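Local coordinates for Syntaxin1 (Monosiga brevicollis, PDB 2XHE), which probably acts as a SNAP receptor in membrane fusion, binding partner SNARE proteins as other members of the syntaxin family do, at residues Q69-S74 and D92-I97. Sequence-based numbering, arbitrary orientation.
Sequences QLHTES and DTMARI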
ATOM      1  N   GLN B  69     -12.185  14.551 -30.564  1.00132.79           N
ATOM      2  CA  GLN B  69     -13.003  14.315 -31.755  1.00135.92           C
ATOM      3  C   GLN B  69     -12.764  15.352 -32.849  1.00132.96           C
ATOM      4  O   GLN B  69     -12.493  15.002 -33.998  1.00134.15           O
ATOM      5  CB  GLN B  69     -14.487  14.284 -31.398  1.00136.79           C
ATOM      6  CG  GLN B  69     -14.849  13.209 -30.404  1.00145.84           C
ATOM      7  CD  GLN B  69     -16.325  13.199 -30.088  1.00154.65           C
ATOM      8  OE1 GLN B  69     -17.099  13.976 -30.651  1.00151.94           O
ATOM      9  NE2 GLN B  69     -16.730  12.313 -29.181  1.00158.15           N
ATOM     10  N   LEU B  70     -12.870  16.627 -32.490  1.00126.85           N
ATOM     11  CA  LEU B  70     -12.695  17.706 -33.458  1.00128.24           C
ATOM     12  C   LEU B  70     -11.425  17.554 -34.299  1.00135.72           C
ATOM     13  O   LEU B  70     -11.359  18.046 -35.426  1.00145.75           O
ATOM     14  CB  LEU B  70     -12.711  19.068 -32.758  1.00122.30           C
ATOM     15  CG  LEU B  70     -14.019  19.501 -32.096  1.00116.32           C
ATOM     16  CD1 LEU B  70     -13.912  20.939 -31.612  1.00107.55           C
ATOM     17  CD2 LEU B  70     -15.186  19.344 -33.064  1.00121.46           C
ATOM     18  N   HIS B  71     -10.423  16.873 -33.749  1.00132.72           N
ATOM     19  CA  HIS B  71      -9.165  16.648 -34.457  1.00133.78           C
ATOM     20  C   HIS B  71      -9.249  15.491 -35.449  1.00139.46           C
ATOM     21  O   HIS B  71      -8.926  15.655 -36.631  1.00141.55           O
ATOM     22  CB  HIS B  71      -8.029  16.387 -33.469  1.00132.71           C
ATOM     23  CG  HIS B  71      -7.330  17.626 -33.011  1.00130.40           C
ATOM     24  ND1 HIS B  71      -6.786  18.540 -33.889  1.00134.54           N
ATOM     25  CD2 HIS B  71      -7.071  18.098 -31.770  1.00125.81           C
ATOM     26  CE1 HIS B  71      -6.231  19.524 -33.208  1.00132.91           C
ATOM     27  NE2 HIS B  71      -6.390  19.281 -31.918  1.00127.29           N
ATOM     28  N   THR B  72      -9.667  14.324 -34.961  1.00140.87           N
ATOM     29  CA  THR B  72      -9.765  13.128 -35.794  1.00147.82           C
ATOM     30  C   THR B  72     -10.919  13.249 -36.781  1.00154.07           C
ATOM     31  O   THR B  72     -11.070  12.425 -37.685  1.00157.26           O
ATOM     32  CB  THR B  72      -9.956  11.843 -34.952  1.00148.48           C
ATOM     33  OG1 THR B  72     -11.176  11.930 -34.201  1.00142.34           O
ATOM     34  CG2 THR B  72      -8.767  11.625 -34.003  1.00145.94           C
ATOM     35  N   GLU B  73     -11.727  14.289 -36.596  1.00154.98           N
ATOM     36  CA  GLU B  73     -12.860  14.559 -37.468  1.00154.48           C
ATOM     37  C   GLU B  73     -12.430  15.432 -38.651  1.00158.78           C
ATOM     38  O   GLU B  73     -13.047  15.395 -39.716  1.00168.93           O
ATOM     39  CB  GLU B  73     -13.988  15.224 -36.673  1.00154.20           C
ATOM     40  CG  GLU B  73     -15.340  15.255 -37.375  1.00158.41           C
ATOM     41  CD  GLU B  73     -16.436  15.859 -36.510  1.00159.88           C
ATOM     42  OE1 GLU B  73     -16.420  15.635 -35.278  1.00151.87           O
ATOM     43  OE2 GLU B  73     -17.316  16.558 -37.065  1.00164.65           O
ATOM     44  N   SER B  74     -11.365  16.209 -38.462  1.00151.83           N
ATOM     45  CA  SER B  74     -10.812  17.012 -39.550  1.00147.26           C
ATOM     46  C   SER B  74      -9.995  16.154 -40.512  1.00151.94           C
ATOM     47  O   SER B  74      -9.309  16.673 -41.388  1.00153.29           O
ATOM     48  CB  SER B  74      -9.972  18.177 -39.018  1.00135.89           C
ATOM     49  OG  SER B  74     -10.791  19.234 -38.552  1.00126.89           O
ATOM     50  N   ASP B  92     -11.408  27.477 -30.535  1.00121.71           N
ATOM     51  CA  ASP B  92     -12.335  28.115 -29.613  1.00128.52           C
ATOM     52  C   ASP B  92     -12.307  27.385 -28.276  1.00120.40           C
ATOM     53  O   ASP B  92     -12.160  28.003 -27.222  1.00121.00           O
ATOM     54  CB  ASP B  92     -13.748  28.145 -30.196  1.00140.27           C
ATOM     55  CG  ASP B  92     -14.694  29.010 -29.387  1.00152.66           C
ATOM     56  OD1 ASP B  92     -14.780  28.811 -28.154  1.00154.05           O
ATOM     57  OD2 ASP B  92     -15.354  29.887 -29.986  1.00157.84           O
ATOM     58  N   THR B  93     -12.438  26.065 -28.325  1.00119.92           N
ATOM     59  CA  THR B  93     -12.271  25.244 -27.128  1.00118.69           C
ATOM     60  C   THR B  93     -10.826  25.312 -26.632  1.00112.71           C
ATOM     61  O   THR B  93     -10.591  25.422 -25.433  1.00124.20           O
ATOM     62  CB  THR B  93     -12.677  23.776 -27.372  1.00116.80           C
ATOM     63  OG1 THR B  93     -11.866  23.225 -28.412  1.00125.56           O
ATOM     64  CG2 THR B  93     -14.140  23.682 -27.790  1.00115.43           C
ATOM     65  N   MET B  94      -9.871  25.261 -27.562  1.00 94.39           N
ATOM     66  CA  MET B  94      -8.449  25.375 -27.246  1.00 98.26           C
ATOM     67  C   MET B  94      -8.130  26.613 -26.426  1.00 98.43           C
ATOM     68  O   MET B  94      -7.316  26.572 -25.506  1.00113.16           O
ATOM     69  CB  MET B  94      -7.609  25.421 -28.523  1.00103.31           C
ATOM     70  CG  MET B  94      -7.247  24.066 -29.104  1.00 98.00           C
ATOM     71  SD  MET B  94      -5.966  24.228 -30.359  1.00125.34           S
ATOM     72  CE  MET B  94      -6.066  22.613 -31.122  1.00117.46           C
ATOM     73  N   ALA B  95      -8.759  27.721 -26.787  1.00 94.34           N
ATOM     74  CA  ALA B  95      -8.535  28.990 -26.115  1.00 93.42           C
ATOM     75  C   ALA B  95      -9.200  28.989 -24.758  1.00 89.20           C
ATOM     76  O   ALA B  95      -8.744  29.661 -23.839  1.00 88.84           O
ATOM     77  CB  ALA B  95      -9.075  30.123 -26.955  1.00 91.36           C
ATOM     78  N   ARG B  96     -10.297  28.250 -24.639  1.00 92.80           N
ATOM     79  CA  ARG B  96     -10.968  28.145 -23.352  1.00103.71           C
ATOM     80  C   ARG B  96     -10.155  27.276 -22.393  1.00104.29           C
ATOM     81  O   ARG B  96      -9.893  27.663 -21.254  1.00107.37           O
ATOM     82  CB  ARG B  96     -12.386  27.602 -23.502  1.00101.72           C
ATOM     83  CG  ARG B  96     -13.191  27.694 -22.206  1.00114.98           C
ATOM     84  CD  ARG B  96     -14.632  28.115 -22.452  1.00119.24           C
ATOM     85  NE  ARG B  96     -15.157  27.506 -23.670  1.00120.58           N
ATOM     86  CZ  ARG B  96     -15.444  26.211 -23.793  1.00113.96           C
ATOM     87  NH1 ARG B  96     -15.254  25.375 -22.758  1.00 86.84           N
ATOM     88  NH2 ARG B  96     -15.914  25.752 -24.955  1.00110.80           N
ATOM     89  N   ILE B  97      -9.755  26.103 -22.872  1.00 91.90           N
ATOM     90  CA  ILE B  97      -8.917  25.197 -22.108  1.00 79.32           C
ATOM     91  C   ILE B  97      -7.688  25.942 -21.614  1.00 81.21           C
ATOM     92  O   ILE B  97      -7.212  25.720 -20.506  1.00 92.48           O
ATOM     93  CB  ILE B  97      -8.504  23.988 -22.954  1.00 76.67           C
ATOM     94  CG1 ILE B  97      -9.752  23.187 -23.330  1.00 71.52           C
ATOM     95  CG2 ILE B  97      -7.465  23.121 -22.201  1.00 73.11           C
ATOM     96  CD1 ILE B  97      -9.490  21.917 -24.085  1.00 79.81           C
TER
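Met94 and His71 make the one van der Waals contact here: the terminal methyl CE of Met94 lies at the edge of the imidazole, near the ring plane, 3.4 Å from His71 NE2 and 3.7 Å from His71 CE1. The two side chains approach from opposite directions. With CG anti to the carbonyl carbon (chi1 -85°), the extended methionine chain (chi2 -167°, chi3 -166°) carries its apolar end across to the histidine. Leu70 CD1 and Thr93 OG1 approach more distantly, at 4.4 Å; both residues point their CB toward the opposing segment. Leucine suits its place by laying a branched apolar end on Lys89 and Leu90.

Helices 44-72, 80-116 and 131-171 correspond to the Habc three-helix bundle of syntaxins. Helices 131-171 and 214-237 both pack on the pair, Leu222 touching His71 and Met94 alike; helix 214-237 lies in the SNARE-motif region, so its packing is consistent with the closed syntaxin form.

His71 NE2 and Thr93 OG1 find polar partners outside the contact. The buried imidazole suits mixed surroundings: its CE1 lies beside the Met94 methyl, while NE2 hydrogen-bonds Gln158. Thr93 sets its hydroxyl on the carbonyl O of Leu90, one turn earlier, and also touches Val67.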